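Local coordinates for periplasmic binding protein/LacI transcriptional regulator (Burkholderia graminis C4D1M, PDB 5HQJ) that binds D-arabinose in its pyranose form and probably serves as the periplasmic sugar-binding component of an ABC transporter, at residues V31-K36 / G87-V92; K96-V101 / S117-S122; K111-D116 / R124-G129. All coordinates share one frame; numbering follows the deposited sequence.

Interaction 1. Residues V31-K36 / G87-V92. With 64K (alpha-D-arabinopyranose), chain B.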
loop_
_atom_site.group_PDB
_atom_site.type_symbol
_atom_site.label_atom_id
_atom_site.label_comp_id
_atom_site.label_asym_id
_atom_site.label_seq_id
_atom_site.Cartn_x
_atom_site.Cartn_y
_atom_site.Cartn_z
ATOM N N VAL A 31 14.251 -16.877 6.201
ATOM C CA VAL A 31 13.165 -16.195 5.506
ATOM C C VAL A 31 13.588 -14.799 5.094
ATOM O O VAL A 31 14.348 -14.127 5.791
ATOM C CB VAL A 31 11.887 -16.107 6.380
ATOM C CG1 VAL A 31 11.411 -17.504 6.720
ATOM C CG2 VAL A 31 12.102 -15.263 7.659
ATOM N N ALA A 32 13.053 -14.368 3.972
ATOM C CA ALA A 32 13.358 -13.089 3.387
ATOM C C ALA A 32 12.052 -12.345 3.096
ATOM O O ALA A 32 11.096 -12.951 2.606
ATOM C CB ALA A 32 14.183 -13.266 2.120
ATOM N N VAL A 33 12.022 -11.053 3.420
ATOM C CA VAL A 33 10.869 -10.212 3.136
ATOM C C VAL A 33 11.282 -9.016 2.297
ATOM O O VAL A 33 12.282 -8.347 2.599
ATOM C CB VAL A 33 10.190 -9.749 4.430
ATOM C CG1 VAL A 33 8.912 -9.018 4.103
ATOM C CG2 VAL A 33 9.872 -10.927 5.321
ATOM N N ILE A 34 10.512 -8.764 1.242
ATOM C CA ILE A 34 10.862 -7.799 0.197
ATOM C C ILE A 34 9.792 -6.742 0.087
ATOM O O ILE A 34 8.637 -7.076 -0.254
ATOM C CB ILE A 34 10.997 -8.494 -1.207
ATOM C CG1 ILE A 34 11.969 -9.672 -1.121
ATOM C CG2 ILE A 34 11.424 -7.484 -2.306
ATOM C CD1 ILE A 34 11.968 -10.585 -2.334
ATOM N N PRO A 35 10.139 -5.480 0.376
ATOM C CA PRO A 35 9.181 -4.413 0.093
ATOM C C PRO A 35 9.198 -4.019 -1.377
ATOM O O PRO A 35 10.011 -4.560 -2.134
ATOM C CB PRO A 35 9.693 -3.264 0.970
ATOM C CG PRO A 35 11.174 -3.443 0.918
ATOM C CD PRO A 35 11.352 -4.935 1.037
ATOM N N LYS A 36 8.353 -3.071 -1.754
ATOM C CA LYS A 36 8.385 -2.565 -3.129
ATOM C C LYS A 36 9.695 -1.804 -3.344
ATOM O O LYS A 36 10.219 -1.766 -4.456
ATOM C CB LYS A 36 7.184 -1.660 -3.424
ATOM C CG LYS A 36 5.845 -2.419 -3.702
ATOM C CD LYS A 36 4.714 -1.437 -4.062
ATOM C CE LYS A 36 3.359 -2.130 -4.259
ATOM N NZ LYS A 36 2.347 -1.188 -4.813
ATOM N N GLY A 87 12.002 -19.401 2.718
ATOM C CA GLY A 87 10.774 -18.656 2.512
ATOM C C GLY A 87 10.991 -17.249 2.007
ATOM O O GLY A 87 11.947 -16.579 2.385
ATOM N N ILE A 88 10.077 -16.806 1.149
ATOM C CA ILE A 88 10.088 -15.470 0.578
ATOM C C ILE A 88 8.696 -14.854 0.648
ATOM O O ILE A 88 7.723 -15.425 0.132
ATOM C CB ILE A 88 10.522 -15.470 -0.891
ATOM C CG1 ILE A 88 11.895 -16.123 -1.048
ATOM C CG2 ILE A 88 10.500 -14.042 -1.441
ATOM C CD1 ILE A 88 12.299 -16.352 -2.493
ATOM N N ALA A 89 8.616 -13.679 1.253
ATOM C CA ALA A 89 7.410 -12.859 1.212
ATOM C C ALA A 89 7.743 -11.582 0.464
ATOM O O ALA A 89 8.774 -10.935 0.729
ATOM C CB ALA A 89 6.900 -12.546 2.617
ATOM N N ILE A 90 6.875 -11.226 -0.478
ATOM C CA ILE A 90 7.128 -10.082 -1.325
ATOM C C ILE A 90 5.874 -9.235 -1.542
ATOM O O ILE A 90 4.767 -9.741 -1.728
ATOM C CB ILE A 90 7.720 -10.544 -2.690
ATOM C CG1 ILE A 90 8.002 -9.329 -3.582
ATOM C CG2 ILE A 90 6.801 -11.574 -3.380
ATOM C CD1 ILE A 90 8.660 -9.650 -4.924
ATOM N N SER A 91 6.068 -7.926 -1.474
ATOM C CA SER A 91 5.127 -6.954 -2.027
ATOM C C SER A 91 5.561 -6.572 -3.458
ATOM O O SER A 91 6.664 -6.040 -3.660
ATOM C CB SER A 91 5.080 -5.713 -1.138
ATOM O OG SER A 91 4.196 -4.763 -1.673
ATOM N N VAL A 92 4.694 -6.826 -4.440
ATOM C CA VAL A 92 5.059 -6.754 -5.868
ATOM C C VAL A 92 4.736 -5.418 -6.533
ATOM O O VAL A 92 3.618 -4.925 -6.472
ATOM C CB VAL A 92 4.336 -7.864 -6.642
ATOM C CG1 VAL A 92 4.764 -7.883 -8.079
ATOM C CG2 VAL A 92 4.628 -9.199 -5.996
HETATM O O2 64K B . -0.187 -0.271 0.181
HETATM C C2 64K B . 0.656 0.726 -0.490
HETATM C C3 64K B . 0.768 1.903 0.424
HETATM O O3 64K B . -0.444 2.623 0.386
HETATM C C4 64K B . 1.853 2.877 -0.024
HETATM O O4 64K B . 1.506 3.542 -1.252
HETATM C C5 64K B . 3.103 2.154 -0.251
HETATM O O5 64K B . 2.902 1.197 -1.320
HETATM C C1 64K B . 2.013 0.141 -0.762
HETATM O O1 64K B . 1.882 -0.855 -1.700
#
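With CG1 of Ile34 anti to its carbonyl carbon (chi1 -53°) and chi2 extended, CD1 of Ile34 reaches back along the sheet to CG2 of Ile88, 3.9 Å away. CB of Ile34 lies 3.9 Å from CG1 of Ile90, an atom that stands anti to the backbone N of its residue (chi1 -179°). Ala32 is on this same face, and helix 71-82 covers it through Ile76 and Leu80. Val33 and Ala89 point to the other face, where Ala49 of helix 42-56 touches Val33.

The two strands run parallel. Ala32 N donates to Gly87 O, and Ala89 N donates to Ala32 O at 2.9 Å. Ile34 N then donates to Ala89 O at 2.8 Å. The last bond, Ser91 N to Ile34 O, is nearly straight, with 173° at the hydrogen.

Beyond the strands, the extended side chain of Lys36 passes Ser91. Its CG is 3.5 Å from Ser91 OG, which is itself bonded to Asp116. Its CE is 3.6 Å from Val92 O. The amine continues to the sugar, where Lys36 NZ makes a weak hydrogen bond of 3.2 Å to O1 of the arabinopyranose. Asn164 is the stronger partner of NZ. Two neighbouring parallel strands, joined through helices and one of them followed by a loop residue, Lys36, that reaches the ligand, are characteristic of the Rossmann-like alpha/beta domain of periplasmic sugar-binding proteins, with the pocket at the C-terminal strand ends.

Interaction 2. Residues K96-V101 / S117-S122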
loop_
_atom_site.group_PDB
_atom_site.type_symbol
_atom_site.label_atom_id
_atom_site.label_comp_id
_atom_site.label_asym_id
_atom_site.label_seq_id
_atom_site.Cartn_x
_atom_site.Cartn_y
_atom_site.Cartn_z
ATOM N N LYS A 96 3.052 -9.085 -13.430
ATOM C CA LYS A 96 3.425 -9.986 -14.506
ATOM C C LYS A 96 4.934 -10.194 -14.457
ATOM O O LYS A 96 5.400 -11.313 -14.620
ATOM C CB LYS A 96 2.978 -9.456 -15.888
ATOM C CG LYS A 96 1.439 -9.366 -16.096
ATOM C CD LYS A 96 0.877 -8.040 -15.549
ATOM C CE LYS A 96 -0.649 -7.926 -15.619
ATOM N NZ LYS A 96 -1.128 -6.678 -14.939
ATOM N N SER A 97 5.689 -9.125 -14.184
ATOM C CA SER A 97 7.144 -9.179 -14.205
ATOM C C SER A 97 7.742 -10.367 -13.440
ATOM O O SER A 97 8.763 -10.935 -13.815
ATOM C CB SER A 97 7.712 -7.879 -13.609
ATOM O OG SER A 97 7.381 -6.756 -14.404
ATOM N N VAL A 98 7.110 -10.717 -12.335
ATOM C CA VAL A 98 7.744 -11.576 -11.351
ATOM C C VAL A 98 7.161 -13.008 -11.342
ATOM O O VAL A 98 7.620 -13.879 -10.596
ATOM C CB VAL A 98 7.616 -10.903 -9.963
ATOM C CG1 VAL A 98 6.184 -10.980 -9.443
ATOM C CG2 VAL A 98 8.633 -11.462 -9.003
ATOM N N GLU A 99 6.177 -13.263 -12.207
ATOM C CA GLU A 99 5.498 -14.561 -12.209
ATOM C C GLU A 99 6.461 -15.725 -12.445
ATOM O O GLU A 99 6.363 -16.764 -11.795
ATOM C CB GLU A 99 4.395 -14.610 -13.277
ATOM C CG GLU A 99 3.324 -13.547 -13.128
ATOM C CD GLU A 99 2.195 -13.718 -14.112
ATOM O OE1 GLU A 99 2.272 -14.653 -14.933
ATOM O OE2 GLU A 99 1.242 -12.915 -14.080
ATOM N N SER A 100 7.386 -15.558 -13.389
ATOM C CA SER A 100 8.226 -16.665 -13.816
ATOM C C SER A 100 9.237 -17.117 -12.755
ATOM O O SER A 100 9.382 -18.313 -12.498
ATOM C CB SER A 100 8.960 -16.277 -15.107
ATOM O OG SER A 100 8.438 -15.058 -15.620
ATOM N N VAL A 101 9.943 -16.174 -12.144
ATOM C CA VAL A 101 10.961 -16.530 -11.160
ATOM C C VAL A 101 10.325 -17.026 -9.853
ATOM O O VAL A 101 10.906 -17.838 -9.137
ATOM C CB VAL A 101 11.903 -15.337 -10.879
ATOM C CG1 VAL A 101 11.153 -14.183 -10.191
ATOM C CG2 VAL A 101 13.108 -15.778 -10.048
ATOM N N SER A 117 0.778 -5.954 -1.841
ATOM C CA SER A 117 0.511 -5.872 -3.282
ATOM C C SER A 117 0.785 -7.225 -3.949
ATOM O O SER A 117 1.912 -7.736 -4.009
ATOM C CB SER A 117 1.329 -4.770 -3.964
ATOM O OG SER A 117 0.615 -4.308 -5.134
ATOM N N ASP A 118 -0.302 -7.809 -4.439
ATOM C CA ASP A 118 -0.299 -9.184 -4.941
ATOM C C ASP A 118 0.220 -9.342 -6.380
ATOM O O ASP A 118 0.259 -8.376 -7.150
ATOM C CB ASP A 118 -1.727 -9.752 -4.864
ATOM C CG ASP A 118 -1.758 -11.273 -4.914
ATOM O OD1 ASP A 118 -0.690 -11.899 -4.875
ATOM O OD2 ASP A 118 -2.869 -11.849 -4.985
ATOM N N SER A 119 0.685 -10.557 -6.675
ATOM C CA SER A 119 0.861 -11.068 -8.045
ATOM C C SER A 119 0.094 -12.391 -8.173
ATOM O O SER A 119 0.638 -13.454 -7.888
ATOM C CB SER A 119 2.339 -11.292 -8.394
ATOM O OG SER A 119 2.470 -11.954 -9.653
ATOM N N PRO A 120 -1.187 -12.326 -8.569
ATOM C CA PRO A 120 -2.084 -13.489 -8.473
ATOM C C PRO A 120 -1.709 -14.723 -9.299
ATOM O O PRO A 120 -2.172 -15.809 -8.945
ATOM C CB PRO A 120 -3.429 -12.934 -8.958
ATOM C CG PRO A 120 -3.124 -11.629 -9.611
ATOM C CD PRO A 120 -1.924 -11.103 -8.911
ATOM N N LYS A 121 -0.897 -14.577 -10.341
ATOM C CA LYS A 121 -0.570 -15.704 -11.212
ATOM C C LYS A 121 0.857 -16.241 -11.014
ATOM O O LYS A 121 1.335 -17.063 -11.798
ATOM C CB LYS A 121 -0.771 -15.296 -12.673
ATOM C CG LYS A 121 -2.197 -14.873 -13.006
ATOM C CD LYS A 121 -3.144 -16.057 -12.952
ATOM C CE LYS A 121 -4.483 -15.736 -13.605
ATOM N NZ LYS A 121 -5.348 -14.888 -12.742
ATOM N N SER A 122 1.526 -15.785 -9.962
ATOM C CA SER A 122 2.880 -16.239 -9.624
ATOM C C SER A 122 2.940 -17.630 -8.982
ATOM O O SER A 122 4.024 -18.213 -8.827
ATOM C CB SER A 122 3.530 -15.241 -8.671
ATOM O OG SER A 122 2.743 -15.093 -7.496
#
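Glu99, in the first turn of helix 99-106, packs against a type I beta turn that runs from Ser119 to Ser122. The turn belongs to the connection between strands 111-115 and 127-129 of the parallel alpha/beta domain. The contact is small, burying 214 Å² in all, and rests on van der Waals contact.

The close part lies where the two backbones meet. CA of Glu99 and CA of Ser122 are 4.0 Å apart, and CB of Ser122 sits almost as near to the Glu99 CA. The helix start and the end of the turn therefore touch with little side chain between them. On the buried side, Val98 CG1 lies 3.8 Å from Ser119 OG. That methyl holds the position between the backbone N and the carbonyl carbon (chi1 73°), which turns it to the serine. Ser119 OG has its polar partner in Pro95 O, so its approach to the valine is packing. Val98 also touches Val92, in the loop after strand 87-90, and Ile77 of helix 71-82.

The solvent side is looser in its outer reach, though not in its closest approach. The Glu99 side chain is extended and runs beside that of Lys121, both pointing the same way. The carboxylate meets the aliphatic base of the lysine: OE2 of Glu99 is 3.4 Å from Lys121 CB. The lysine bends at chi2, and its end leads away from the helix. Lys121 is exposed and touches a crystal neighbour.

The turn is closed from within. Ser119 O accepts two bonds from Ser122, one from its N at 3.2 Å and one from its OG at 2.7 Å, the hydroxyl lying in the carbonyl plane.

Interaction 3. Residues K111-D116 / R124-G129. With 64K (alpha-D-arabinopyranose), chain B.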
loop_
_atom_site.group_PDB
_atom_site.type_symbol
_atom_site.label_atom_id
_atom_site.label_comp_id
_atom_site.label_asym_id
_atom_site.label_seq_id
_atom_site.Cartn_x
_atom_site.Cartn_y
_atom_site.Cartn_z
ATOM N N LYS A 111 9.019 -21.679 -0.083
ATOM C CA LYS A 111 7.643 -21.244 0.136
ATOM C C LYS A 111 7.549 -19.779 -0.207
ATOM O O LYS A 111 8.419 -18.992 0.180
ATOM C CB LYS A 111 7.212 -21.478 1.571
ATOM C CG LYS A 111 7.510 -22.861 2.075
ATOM C CD LYS A 111 6.775 -23.911 1.257
ATOM C CE LYS A 111 7.186 -25.310 1.647
ATOM N NZ LYS A 111 7.101 -26.231 0.486
ATOM N N VAL A 112 6.506 -19.421 -0.948
ATOM C CA VAL A 112 6.392 -18.073 -1.457
ATOM C C VAL A 112 4.991 -17.550 -1.202
ATOM O O VAL A 112 4.010 -18.220 -1.502
ATOM C CB VAL A 112 6.719 -18.015 -2.959
ATOM C CG1 VAL A 112 6.549 -16.610 -3.489
ATOM C CG2 VAL A 112 8.153 -18.503 -3.205
ATOM N N LEU A 113 4.916 -16.344 -0.658
ATOM C CA LEU A 113 3.649 -15.667 -0.539
ATOM C C LEU A 113 3.815 -14.180 -0.791
ATOM O O LEU A 113 4.941 -13.643 -0.816
ATOM C CB LEU A 113 3.035 -15.922 0.843
ATOM C CG LEU A 113 3.724 -15.388 2.113
ATOM C CD1 LEU A 113 3.457 -13.895 2.348
ATOM C CD2 LEU A 113 3.275 -16.182 3.358
ATOM N N THR A 114 2.689 -13.511 -0.995
ATOM C CA THR A 114 2.701 -12.061 -1.174
ATOM C C THR A 114 2.008 -11.355 -0.030
ATOM O O THR A 114 1.226 -11.981 0.698
ATOM C CB THR A 114 2.044 -11.673 -2.498
ATOM O OG1 THR A 114 0.713 -12.209 -2.562
ATOM C CG2 THR A 114 2.869 -12.227 -3.642
ATOM N N TYR A 115 2.335 -10.069 0.127
ATOM C CA TYR A 115 1.688 -9.196 1.127
ATOM C C TYR A 115 1.603 -7.799 0.512
ATOM O O TYR A 115 2.405 -7.449 -0.359
ATOM C CB TYR A 115 2.446 -9.213 2.485
ATOM C CG TYR A 115 3.732 -8.441 2.459
ATOM C CD1 TYR A 115 4.870 -8.997 1.877
ATOM C CD2 TYR A 115 3.804 -7.144 2.931
ATOM C CE1 TYR A 115 6.044 -8.290 1.789
ATOM C CE2 TYR A 115 4.989 -6.414 2.845
ATOM C CZ TYR A 115 6.102 -7.006 2.269
ATOM O OH TYR A 115 7.280 -6.324 2.152
ATOM N N ASP A 116 0.577 -7.050 0.922
ATOM C CA ASP A 116 0.359 -5.660 0.530
ATOM C C ASP A 116 -0.064 -5.475 -0.921
ATOM O O ASP A 116 -1.102 -4.871 -1.178
ATOM C CB ASP A 116 1.632 -4.838 0.815
ATOM C CG ASP A 116 1.519 -3.433 0.321
ATOM O OD1 ASP A 116 0.528 -2.745 0.663
ATOM O OD2 ASP A 116 2.409 -3.048 -0.440
ATOM N N ARG A 124 2.007 -18.061 -5.954
ATOM C CA ARG A 124 2.223 -17.807 -4.530
ATOM C C ARG A 124 1.136 -18.528 -3.736
ATOM O O ARG A 124 0.024 -18.718 -4.229
ATOM C CB ARG A 124 2.239 -16.301 -4.237
ATOM C CG ARG A 124 0.884 -15.633 -4.031
ATOM C CD ARG A 124 -0.033 -15.634 -5.263
ATOM N NE ARG A 124 -1.237 -14.869 -4.952
ATOM C CZ ARG A 124 -2.305 -15.348 -4.313
ATOM N NH1 ARG A 124 -2.362 -16.624 -3.931
ATOM N NH2 ARG A 124 -3.331 -14.546 -4.057
ATOM N N SER A 125 1.482 -18.942 -2.525
ATOM C CA SER A 125 0.590 -19.737 -1.683
ATOM C C SER A 125 -0.631 -18.939 -1.272
ATOM O O SER A 125 -1.732 -19.463 -1.154
ATOM C CB SER A 125 1.325 -20.233 -0.431
ATOM O OG SER A 125 1.751 -19.167 0.413
HETATM N N MSE A 126 -0.419 -17.657 -1.039
HETATM C CA MSE A 126 -1.445 -16.833 -0.447
HETATM C C MSE A 126 -1.032 -15.368 -0.466
HETATM O O MSE A 126 0.152 -15.054 -0.607
HETATM C CB MSE A 126 -1.730 -17.277 0.988
HETATM C CG MSE A 126 -0.576 -17.073 1.919
HETATM SE SE MSE A 126 -0.866 -17.784 3.722
HETATM C CE MSE A 126 -1.915 -16.305 4.456
ATOM N N TYR A 127 -2.042 -14.508 -0.344
ATOM C CA TYR A 127 -1.910 -13.061 -0.222
ATOM C C TYR A 127 -2.393 -12.567 1.127
ATOM O O TYR A 127 -3.514 -12.887 1.565
ATOM C CB TYR A 127 -2.700 -12.377 -1.348
ATOM C CG TYR A 127 -2.959 -10.886 -1.131
ATOM C CD1 TYR A 127 -1.971 -9.950 -1.361
ATOM C CD2 TYR A 127 -4.199 -10.425 -0.713
ATOM C CE1 TYR A 127 -2.217 -8.606 -1.162
ATOM C CE2 TYR A 127 -4.440 -9.092 -0.507
ATOM C CZ TYR A 127 -3.442 -8.178 -0.745
ATOM O OH TYR A 127 -3.680 -6.833 -0.557
ATOM N N ILE A 128 -1.541 -11.793 1.773
ATOM C CA ILE A 128 -1.874 -11.121 2.997
ATOM C C ILE A 128 -1.931 -9.614 2.778
ATOM O O ILE A 128 -0.905 -8.968 2.551
ATOM C CB ILE A 128 -0.830 -11.420 4.085
ATOM C CG1 ILE A 128 -0.720 -12.937 4.283
ATOM C CG2 ILE A 128 -1.144 -10.679 5.386
ATOM C CD1 ILE A 128 0.485 -13.344 5.111
ATOM N N GLY A 129 -3.107 -9.026 2.887
ATOM C CA GLY A 129 -3.171 -7.592 2.727
ATOM C C GLY A 129 -4.562 -7.006 2.749
ATOM O O GLY A 129 -5.546 -7.655 3.132
HETATM O O2 64K B . -0.187 -0.271 0.181
HETATM C C2 64K B . 0.656 0.726 -0.490
HETATM C C3 64K B . 0.768 1.903 0.424
HETATM O O3 64K B . -0.444 2.623 0.386
HETATM C C4 64K B . 1.853 2.877 -0.024
HETATM O O4 64K B . 1.506 3.542 -1.252
HETATM C C5 64K B . 3.103 2.154 -0.251
HETATM O O5 64K B . 2.902 1.197 -1.320
HETATM C C1 64K B . 2.013 0.141 -0.762
HETATM O O1 64K B . 1.882 -0.855 -1.700
#
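Asp116 grips the sugar with both carboxylate oxygens, and its backbone is tied to Ile128. OD1 accepts from O2 of the arabinopyranose and OD2 from O1, each at 2.6 Å. Ser91 also bonds OD2, which probably helps to fix the carboxylate. Asp116 N donates to Ile128 O at 2.9 Å, from a position tilted off the carbonyl plane.

Thr114 and Tyr115 pair in parallel with Tyr127 and Ile128. Ile128 N donates to Thr114 O, and Thr114 N to Met126 O. From the loop before strand 127-129, Ser125 N meets Val112 O at 2.8 Å in an almost straight bond.

Side chains pack around these bonds. Thr114 OG1 lies at the edge of the Tyr127 ring, near its plane, and is bonded to Asp118. The Arg124 side chain crosses Thr114 at about a right angle, its CG 3.7 Å from OG1, and its guanidinium forms a salt bridge with Asp118. On the other face, Leu113 CD1 touches Ile128 CD1 at 4.1 Å. Leu113 CB lies 3.9 Å from CG of Met126, a selenomethionine.

The pair places Asp116 just past strand 111-115, in a pocket shared with Asn164, Arg168 and Asp247, as expected for a periplasmic sugar-binding protein's parallel alpha/beta domain.

From the N terminus, interaction 1 comes first. It closes the loop through helix 42-56, strand 59-62 and helix 71-82, setting strand 30-34 beside 87-90. Interaction 2 opens after it and closes the chain through helix 99-106 and strand 111-115, joining the helix start to the turn beyond. Interaction 3 crosses interaction 2, because their segments alternate. It closes the short loop 117-123 and pairs strand 111-115 with 127-129. Strands 87-90 and 111-115 are neighbours, so interactions 1 and 3 share one sheet and both reach the sugar. Val92 N and Ser117 O, 3.0 Å apart and probably hydrogen-bonded, connect interactions 1 and 2. Asp118 CB packs on Tyr127 CD1 at 3.5 Å, joining interactions 2 and 3.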